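Local structure of hydrogenase maturation factor (Thermoanaerobacter tengcongensis, 3VTH) at residues 211-216 against 321-326; 227-232 against 325-330. The protein probably catalyses the ATP-dependent transfer of a carbamoyl group from carbamoyl phosphate to the C-terminal cysteine of HypE in [NiFe]-hydrogenase maturation. All coordinates share one frame; numbering follows the deposited sequence.

Contact 1. Residues 211-216 against 321-326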
ATOM      1  N   ALA A 211     -24.489  -7.956 -18.586  1.00 36.51           N
ATOM      2  CA  ALA A 211     -23.718  -6.856 -19.178  1.00 36.21           C
ATOM      3  C   ALA A 211     -22.251  -7.255 -19.438  1.00 36.07           C
ATOM      4  O   ALA A 211     -21.727  -7.040 -20.543  1.00 36.76           O
ATOM      5  CB  ALA A 211     -23.801  -5.616 -18.312  1.00 34.97           C
ATOM      6  N   LEU A 212     -21.613  -7.863 -18.440  1.00 34.28           N
ATOM      7  CA  LEU A 212     -20.247  -8.363 -18.582  1.00 35.04           C
ATOM      8  C   LEU A 212     -20.094  -9.406 -19.700  1.00 36.64           C
ATOM      9  O   LEU A 212     -19.125  -9.376 -20.440  1.00 37.22           O
ATOM     10  CB  LEU A 212     -19.727  -8.932 -17.260  1.00 33.22           C
ATOM     11  CG  LEU A 212     -19.494  -7.976 -16.087  1.00 32.29           C
ATOM     12  CD1 LEU A 212     -19.248  -8.805 -14.820  1.00 29.78           C
ATOM     13  CD2 LEU A 212     -18.312  -7.000 -16.352  1.00 29.92           C
ATOM     14  N   LYS A 213     -21.047 -10.325 -19.811  1.00 38.36           N
ATOM     15  CA  LYS A 213     -21.009 -11.335 -20.872  1.00 40.76           C
ATOM     16  C   LYS A 213     -21.192 -10.716 -22.251  1.00 41.88           C
ATOM     17  O   LYS A 213     -20.674 -11.233 -23.251  1.00 43.14           O
ATOM     18  CB  LYS A 213     -22.081 -12.395 -20.642  1.00 42.26           C
ATOM     19  CG  LYS A 213     -21.777 -13.311 -19.478  1.00 43.80           C
ATOM     20  CD  LYS A 213     -22.864 -14.365 -19.341  1.00 48.98           C
ATOM     21  CE  LYS A 213     -23.013 -14.754 -17.878  1.00 49.08           C
ATOM     22  NZ  LYS A 213     -23.956 -15.896 -17.745  1.00 53.82           N
ATOM     23  N   GLU A 214     -21.931  -9.614 -22.307  1.00 41.45           N
ATOM     24  CA  GLU A 214     -22.144  -8.903 -23.568  1.00 43.26           C
ATOM     25  C   GLU A 214     -20.935  -8.041 -23.947  1.00 42.16           C
ATOM     26  O   GLU A 214     -20.923  -7.417 -25.008  1.00 42.33           O
ATOM     27  CB  GLU A 214     -23.414  -8.054 -23.495  1.00 43.85           C
ATOM     28  CG  GLU A 214     -24.705  -8.869 -23.599  1.00 48.75           C
ATOM     29  CD  GLU A 214     -25.946  -8.074 -23.201  1.00 53.74           C
ATOM     30  OE1 GLU A 214     -27.074  -8.593 -23.372  1.00 56.96           O
ATOM     31  OE2 GLU A 214     -25.797  -6.933 -22.705  1.00 55.21           O
ATOM     32  N   GLY A 215     -19.930  -8.007 -23.069  1.00 40.12           N
ATOM     33  CA  GLY A 215     -18.685  -7.289 -23.338  1.00 39.35           C
ATOM     34  C   GLY A 215     -18.737  -5.831 -22.922  1.00 38.57           C
ATOM     35  O   GLY A 215     -17.986  -5.008 -23.444  1.00 38.45           O
ATOM     36  N   LYS A 216     -19.610  -5.517 -21.964  1.00 37.35           N
ATOM     37  CA  LYS A 216     -19.792  -4.150 -21.504  1.00 36.85           C
ATOM     38  C   LYS A 216     -18.967  -3.830 -20.244  1.00 35.31           C
ATOM     39  O   LYS A 216     -18.416  -4.733 -19.597  1.00 34.60           O
ATOM     40  CB  LYS A 216     -21.285  -3.867 -21.267  1.00 37.33           C
ATOM     41  CG  LYS A 216     -22.113  -3.829 -22.561  1.00 40.45           C
ATOM     42  CD  LYS A 216     -23.588  -3.601 -22.278  1.00 43.37           C
ATOM     43  CE  LYS A 216     -24.451  -3.962 -23.477  1.00 46.41           C
ATOM     44  NZ  LYS A 216     -24.152  -3.095 -24.644  1.00 50.19           N
ATOM     45  N   ILE A 321     -20.871 -15.804 -13.703  1.00 40.59           N
ATOM     46  CA  ILE A 321     -19.938 -15.704 -14.828  1.00 40.35           C
ATOM     47  C   ILE A 321     -18.912 -16.860 -14.831  1.00 41.46           C
ATOM     48  O   ILE A 321     -18.653 -17.459 -13.786  1.00 40.76           O
ATOM     49  CB  ILE A 321     -19.211 -14.326 -14.831  1.00 38.73           C
ATOM     50  CG1 ILE A 321     -18.397 -14.128 -13.543  1.00 35.60           C
ATOM     51  CG2 ILE A 321     -20.213 -13.181 -14.998  1.00 38.18           C
ATOM     52  CD1 ILE A 321     -17.542 -12.863 -13.521  1.00 33.24           C
ATOM     53  N   ASP A 322     -18.338 -17.177 -15.995  1.00 42.52           N
ATOM     54  CA  ASP A 322     -17.245 -18.167 -16.061  1.00 43.95           C
ATOM     55  C   ASP A 322     -15.932 -17.587 -16.626  1.00 42.72           C
ATOM     56  O   ASP A 322     -15.264 -18.212 -17.464  1.00 44.03           O
ATOM     57  CB  ASP A 322     -17.663 -19.417 -16.853  1.00 46.84           C
ATOM     58  CG  ASP A 322     -18.057 -19.104 -18.292  1.00 51.26           C
ATOM     59  OD1 ASP A 322     -17.829 -17.959 -18.749  1.00 55.81           O
ATOM     60  OD2 ASP A 322     -18.592 -20.002 -18.976  1.00 56.05           O
ATOM     61  N   PHE A 323     -15.581 -16.388 -16.181  1.00 39.54           N
ATOM     62  CA  PHE A 323     -14.380 -15.709 -16.660  1.00 38.12           C
ATOM     63  C   PHE A 323     -13.890 -14.764 -15.586  1.00 35.93           C
ATOM     64  O   PHE A 323     -14.706 -14.227 -14.831  1.00 35.84           O
ATOM     65  CB  PHE A 323     -14.618 -14.965 -18.006  1.00 38.66           C
ATOM     66  CG  PHE A 323     -15.880 -14.122 -18.044  1.00 38.41           C
ATOM     67  CD1 PHE A 323     -15.945 -12.884 -17.383  1.00 37.05           C
ATOM     68  CD2 PHE A 323     -17.005 -14.571 -18.735  1.00 39.39           C
ATOM     69  CE1 PHE A 323     -17.119 -12.107 -17.414  1.00 36.56           C
ATOM     70  CE2 PHE A 323     -18.174 -13.808 -18.787  1.00 39.41           C
ATOM     71  CZ  PHE A 323     -18.236 -12.573 -18.121  1.00 37.72           C
ATOM     72  N   PRO A 324     -12.560 -14.564 -15.496  1.00 34.52           N
ATOM     73  CA  PRO A 324     -12.048 -13.562 -14.569  1.00 32.54           C
ATOM     74  C   PRO A 324     -12.367 -12.164 -15.083  1.00 31.62           C
ATOM     75  O   PRO A 324     -12.655 -11.988 -16.277  1.00 32.25           O
ATOM     76  CB  PRO A 324     -10.530 -13.793 -14.581  1.00 32.06           C
ATOM     77  CG  PRO A 324     -10.262 -14.925 -15.547  1.00 34.35           C
ATOM     78  CD  PRO A 324     -11.499 -15.176 -16.323  1.00 34.95           C
ATOM     79  N   ILE A 325     -12.317 -11.173 -14.200  1.00 29.63           N
ATOM     80  CA  ILE A 325     -12.659  -9.814 -14.607  1.00 29.31           C
ATOM     81  C   ILE A 325     -11.613  -8.784 -14.198  1.00 28.37           C
ATOM     82  O   ILE A 325     -11.069  -8.851 -13.108  1.00 27.73           O
ATOM     83  CB  ILE A 325     -14.029  -9.379 -14.037  1.00 28.79           C
ATOM     84  CG1 ILE A 325     -14.035  -9.537 -12.502  1.00 28.17           C
ATOM     85  CG2 ILE A 325     -15.175 -10.178 -14.710  1.00 30.37           C
ATOM     86  CD1 ILE A 325     -15.303  -9.032 -11.794  1.00 30.12           C
ATOM     87  N   VAL A 326     -11.378  -7.809 -15.074  1.00 28.93           N
ATOM     88  CA  VAL A 326     -10.632  -6.600 -14.736  1.00 28.37           C
ATOM     89  C   VAL A 326     -11.358  -5.892 -13.598  1.00 28.72           C
ATOM     90  O   VAL A 326     -12.587  -5.884 -13.554  1.00 28.69           O
ATOM     91  CB  VAL A 326     -10.548  -5.654 -15.948  1.00 29.26           C
ATOM     92  CG1 VAL A 326     -10.010  -4.266 -15.555  1.00 28.41           C
ATOM     93  CG2 VAL A 326      -9.682  -6.282 -17.031  1.00 28.90           C
TER

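Contact 2. Residues 227-232 against 325-330. With MG (magnesium ion), chain G; APC (diphosphomethylphosphonic acid adenosyl ester), chain F.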
ATOM      1  N   HIS A 227     -15.399   0.512  -8.809  1.00 24.20           N
ATOM      2  CA  HIS A 227     -14.447  -0.080  -9.748  1.00 24.64           C
ATOM      3  C   HIS A 227     -15.130  -0.382 -11.079  1.00 25.42           C
ATOM      4  O   HIS A 227     -16.347  -0.592 -11.136  1.00 26.12           O
ATOM      5  CB  HIS A 227     -13.794  -1.349  -9.158  1.00 23.98           C
ATOM      6  CG  HIS A 227     -12.920  -1.051  -7.984  1.00 26.25           C
ATOM      7  ND1 HIS A 227     -13.422  -0.937  -6.702  1.00 28.12           N
ATOM      8  CD2 HIS A 227     -11.606  -0.735  -7.903  1.00 26.35           C
ATOM      9  CE1 HIS A 227     -12.446  -0.602  -5.877  1.00 26.12           C
ATOM     10  NE2 HIS A 227     -11.335  -0.470  -6.580  1.00 27.38           N
ATOM     11  N   LEU A 228     -14.344  -0.377 -12.142  1.00 25.88           N
ATOM     12  CA  LEU A 228     -14.853  -0.665 -13.478  1.00 26.47           C
ATOM     13  C   LEU A 228     -14.378  -2.046 -13.812  1.00 26.50           C
ATOM     14  O   LEU A 228     -13.193  -2.370 -13.615  1.00 26.24           O
ATOM     15  CB  LEU A 228     -14.313   0.331 -14.498  1.00 27.36           C
ATOM     16  CG  LEU A 228     -14.745   1.781 -14.294  1.00 28.10           C
ATOM     17  CD1 LEU A 228     -13.713   2.767 -14.857  1.00 28.21           C
ATOM     18  CD2 LEU A 228     -16.136   2.002 -14.891  1.00 28.20           C
ATOM     19  N   ALA A 229     -15.304  -2.854 -14.314  1.00 26.78           N
ATOM     20  CA  ALA A 229     -15.035  -4.244 -14.641  1.00 26.52           C
ATOM     21  C   ALA A 229     -15.439  -4.592 -16.063  1.00 27.52           C
ATOM     22  O   ALA A 229     -16.434  -4.067 -16.595  1.00 27.54           O
ATOM     23  CB  ALA A 229     -15.746  -5.167 -13.643  1.00 26.28           C
ATOM     24  N   VAL A 230     -14.636  -5.460 -16.675  1.00 27.74           N
ATOM     25  CA  VAL A 230     -14.967  -6.109 -17.934  1.00 28.58           C
ATOM     26  C   VAL A 230     -14.467  -7.544 -17.873  1.00 29.09           C
ATOM     27  O   VAL A 230     -13.597  -7.868 -17.067  1.00 27.86           O
ATOM     28  CB  VAL A 230     -14.344  -5.402 -19.200  1.00 30.06           C
ATOM     29  CG1 VAL A 230     -14.914  -4.011 -19.394  1.00 29.65           C
ATOM     30  CG2 VAL A 230     -12.792  -5.378 -19.173  1.00 27.55           C
ATOM     31  N   ASN A 231     -14.996  -8.391 -18.753  1.00 30.57           N
ATOM     32  CA  ASN A 231     -14.441  -9.719 -18.983  1.00 31.08           C
ATOM     33  C   ASN A 231     -12.949  -9.637 -19.335  1.00 31.43           C
ATOM     34  O   ASN A 231     -12.584  -9.122 -20.399  1.00 32.53           O
ATOM     35  CB  ASN A 231     -15.222 -10.392 -20.127  1.00 32.42           C
ATOM     36  CG  ASN A 231     -14.791 -11.822 -20.393  1.00 32.91           C
ATOM     37  OD1 ASN A 231     -13.792 -12.307 -19.864  1.00 34.46           O
ATOM     38  ND2 ASN A 231     -15.555 -12.511 -21.221  1.00 35.53           N
ATOM     39  N   ALA A 232     -12.097 -10.181 -18.470  1.00 30.74           N
ATOM     40  CA  ALA A 232     -10.637 -10.163 -18.703  1.00 31.36           C
ATOM     41  C   ALA A 232     -10.173 -11.119 -19.812  1.00 33.06           C
ATOM     42  O   ALA A 232      -8.985 -11.145 -20.158  1.00 33.29           O
ATOM     43  CB  ALA A 232      -9.875 -10.439 -17.400  1.00 29.78           C
ATOM     44  N   ILE A 325     -12.317 -11.173 -14.200  1.00 29.63           N
ATOM     45  CA  ILE A 325     -12.659  -9.814 -14.607  1.00 29.31           C
ATOM     46  C   ILE A 325     -11.613  -8.784 -14.198  1.00 28.37           C
ATOM     47  O   ILE A 325     -11.069  -8.851 -13.108  1.00 27.73           O
ATOM     48  CB  ILE A 325     -14.029  -9.379 -14.037  1.00 28.79           C
ATOM     49  CG1 ILE A 325     -14.035  -9.537 -12.502  1.00 28.17           C
ATOM     50  CG2 ILE A 325     -15.175 -10.178 -14.710  1.00 30.37           C
ATOM     51  CD1 ILE A 325     -15.303  -9.032 -11.794  1.00 30.12           C
ATOM     52  N   VAL A 326     -11.378  -7.809 -15.074  1.00 28.93           N
ATOM     53  CA  VAL A 326     -10.632  -6.600 -14.736  1.00 28.37           C
ATOM     54  C   VAL A 326     -11.358  -5.892 -13.598  1.00 28.72           C
ATOM     55  O   VAL A 326     -12.587  -5.884 -13.554  1.00 28.69           O
ATOM     56  CB  VAL A 326     -10.548  -5.654 -15.948  1.00 29.26           C
ATOM     57  CG1 VAL A 326     -10.010  -4.266 -15.555  1.00 28.41           C
ATOM     58  CG2 VAL A 326      -9.682  -6.282 -17.031  1.00 28.90           C
ATOM     59  N   MET A 327     -10.588  -5.352 -12.658  1.00 28.06           N
ATOM     60  CA  MET A 327     -11.098  -4.436 -11.660  1.00 28.57           C
ATOM     61  C   MET A 327     -10.121  -3.274 -11.641  1.00 27.83           C
ATOM     62  O   MET A 327      -8.977  -3.427 -11.188  1.00 27.64           O
ATOM     63  CB  MET A 327     -11.150  -5.098 -10.275  1.00 28.13           C
ATOM     64  CG  MET A 327     -12.244  -6.129 -10.134  1.00 32.67           C
ATOM     65  SD  MET A 327     -13.863  -5.337 -10.119  1.00 36.71           S
ATOM     66  CE  MET A 327     -14.138  -5.169  -8.351  1.00 36.95           C
ATOM     67  N   THR A 328     -10.563  -2.130 -12.143  1.00 27.16           N
ATOM     68  CA  THR A 328      -9.740  -0.930 -12.151  1.00 26.99           C
ATOM     69  C   THR A 328     -10.558   0.129 -11.451  1.00 26.99           C
ATOM     70  O   THR A 328     -11.782   0.051 -11.436  1.00 27.03           O
ATOM     71  CB  THR A 328      -9.307  -0.514 -13.597  1.00 28.01           C
ATOM     72  OG1 THR A 328      -8.341   0.551 -13.527  1.00 26.68           O
ATOM     73  CG2 THR A 328     -10.496  -0.068 -14.438  1.00 28.59           C
ATOM     74  N   SER A 329      -9.902   1.108 -10.846  1.00 26.67           N
ATOM     75  CA  SER A 329     -10.639   2.043 -10.017  1.00 26.20           C
ATOM     76  C   SER A 329     -11.558   2.906 -10.889  1.00 27.45           C
ATOM     77  O   SER A 329     -11.224   3.250 -12.027  1.00 27.79           O
ATOM     78  CB  SER A 329      -9.688   2.879  -9.144  1.00 26.13           C
ATOM     79  OG  SER A 329      -8.910   3.748  -9.940  1.00 25.76           O
ATOM     80  N   GLY A 330     -12.731   3.204 -10.344  1.00 27.41           N
ATOM     81  CA  GLY A 330     -13.769   3.944 -11.043  1.00 29.26           C
ATOM     82  C   GLY A 330     -13.536   5.436 -10.976  1.00 29.90           C
ATOM     83  O   GLY A 330     -14.008   6.109 -10.054  1.00 29.66           O
TER
HETATM   84 MG    MG G 805      -6.795   3.801 -10.065  1.00 45.30          MG
HETATM   85  PG  APC F 804      -5.694   5.612 -12.542  1.00 34.95           P
HETATM   86  O1G APC F 804      -6.865   4.993 -11.822  1.00 33.49           O
HETATM   87  O2G APC F 804      -5.605   5.169 -13.981  1.00 35.90           O
HETATM   88  O3G APC F 804      -5.580   7.101 -12.382  1.00 32.93           O
HETATM   89  PB  APC F 804      -4.078   3.716 -11.092  1.00 35.10           P
HETATM   90  O1B APC F 804      -4.788   3.853  -9.781  1.00 33.46           O
HETATM   91  O2B APC F 804      -2.575   3.548 -10.994  1.00 37.17           O
HETATM   92  O3B APC F 804      -4.310   5.092 -11.892  1.00 34.11           O
HETATM   93  PA  APC F 804      -5.765   1.069 -11.267  1.00 31.84           P
HETATM   94  O1A APC F 804      -6.110   0.041 -12.318  1.00 30.81           O
HETATM   95  O2A APC F 804      -6.915   1.595 -10.487  1.00 32.04           O
HETATM   96  C3A APC F 804      -4.816   2.394 -12.109  1.00 33.51           C
HETATM   97  O5' APC F 804      -4.765   0.449 -10.164  1.00 31.44           O
HETATM   98  C5' APC F 804      -4.161  -0.836 -10.269  1.00 32.54           C
HETATM   99  C4' APC F 804      -2.699  -0.715  -9.847  1.00 31.97           C
HETATM  100  O4' APC F 804      -2.159  -2.042  -9.843  1.00 32.31           O
HETATM  101  C3' APC F 804      -1.905   0.105 -10.867  1.00 33.10           C
HETATM  102  O3' APC F 804      -0.968   0.989 -10.228  1.00 35.70           O
HETATM  103  C2' APC F 804      -1.128  -0.944 -11.635  1.00 32.89           C
HETATM  104  O2' APC F 804       0.063  -0.415 -12.248  1.00 32.50           O
HETATM  105  C1' APC F 804      -0.941  -2.039 -10.587  1.00 30.60           C
HETATM  106  N9  APC F 804      -0.754  -3.285 -11.322  1.00 30.91           N
HETATM  107  C8  APC F 804      -1.702  -4.026 -11.958  1.00 31.18           C
HETATM  108  N7  APC F 804      -1.122  -5.088 -12.570  1.00 31.40           N
HETATM  109  C5  APC F 804       0.204  -5.020 -12.326  1.00 30.05           C
HETATM  110  C6  APC F 804       1.404  -5.811 -12.677  1.00 30.82           C
HETATM  111  N6  APC F 804       1.304  -6.930 -13.424  1.00 32.22           N
HETATM  112  N1  APC F 804       2.602  -5.382 -12.221  1.00 30.61           N
HETATM  113  C2  APC F 804       2.731  -4.278 -11.457  1.00 31.61           C
HETATM  114  N3  APC F 804       1.700  -3.497 -11.098  1.00 28.96           N
HETATM  115  C4  APC F 804       0.440  -3.827 -11.501  1.00 29.83           C
HETATM  116  O   HOH W   1      -7.092   5.637  -8.851  1.00 35.48           O

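Contact 1. Residues 211-216 against 321-326
Lys213, in the last turn of its helix, lays the foot of its aliphatic chain against the rim of Phe323, and the two side chains cross obliquely. Its CB stands back from the ring, but CG, turned anti to the carbonyl carbon, comes within 3.7 Å of Phe323 CE2, at the edge and in the ring plane. The chain then bends at chi3 (-149°), carrying CE to 4.3 Å from Ile321 CG2. At the tip NZ is hydrogen-bonded to the carbonyl O of Glu320. Lysine suits this exposed position, its methylenes meeting apolar groups while its charge ends on a carbonyl. Deeper in, Leu212 faces the other segment, its CB 4.0 Å from Phe323 CZ. Its CD1 lies 4.3 Å from Ile325 CG2, with Ile321 CG2 slightly farther off. Ile321 CB lies 3.8 Å above one face of the Phe323 ring, offset toward the rim. A serine in place of Phe323 would probably open a gap beside Leu212 CB and leave Lys213 CG without its aromatic partner. Just beyond, Gly215 ends the helix in a Schellman motif, its positive phi easily adopted where no CB can collide with the preceding carbonyl. The contact thus sets the C-terminal end of helix 204-213 against the loop that joins helix 312-320 to strand 325-329; Leu317 of helix 312-320 touches both Leu212 and Ile325, and Val218 of strand 218-221 also packs on Leu212.

Contact 2. Residues 227-232 against 325-330
Leu228 and Thr328 form an antiparallel hydrogen-bonded pair: Leu228 N donates to Thr328 O at 2.7 Å, and Thr328 N returns a bond to Leu228 O at 3.0 Å, both nearly straight (166° at the hydrogen). From this backbone one hydroxyl meets the nucleotide analogue and another the magnesium. Thr328 OG1, anti to its backbone N (chi1 -172°), donates to O1A of the analogue at 2.6 Å, and its CG2 turns back to Leu228. Ser329 OG binds magnesium at 2.1 Å, and Ser329 N donates to O2A. Magnesium also takes an oxygen from each of the three phosphorus groups and a water.

The strand pairing positions these groups. The flat ring of His227 suits its tight place: Thr328 O lies at its edge, near its plane, and His227 CD2 is 3.6 Å from Ser329 CA. Farther along, Val326 N reaches Val230 O at 3.0 Å, more bent (139°). Between them Ala229 CA makes a CA-H...O contact with Val326 O, a close approach that suits a small residue. Val230 CG2 lies 3.9 Å from Val326 CG2, the branched side chains side by side. Met327 bends its flexible chain to place SD 4.0 Å from Ala229 CB and CE near His227 CB. Lys245 NZ bonds Thr328 OG1, Ser329 O and the analogue, Asn331 OD1 holds Ser329 OG, and Leu241 of helix 235-245 packs on Leu228, Val326 and Thr328.

Thr328 and Ser329 therefore grip the alpha phosphate, whose bridging oxygen to the beta group is replaced here by a methylene (C3A). If, as is thought, the reaction yields AMP and diphosphate, the arrangement is consistent with holding that phosphate ready for adenylyl transfer.

How the contacts relate
The two contacts have centres 9 Å apart and share Ile325 and Val326, where the loop after helix 312-320 enters strand 325-329. Along the chain, 211-216 comes first, then 227-232, and some ninety residues later both meet the continuous run 321-330. Strands 218-221, 226-229 and 325-329 are successive neighbours in one mixed sheet of the YrdC-like (telomere recombination) domain. Contact 1 packs a helix end near the start of strand 325-329; contact 2 follows that strand to the nucleotide and magnesium. A probable hydrogen bond from Ala232 N to Pro324 O, 2.9 Å long, stitches them together. One strand thus runs from the apolar core to the nucleotide-binding pocket.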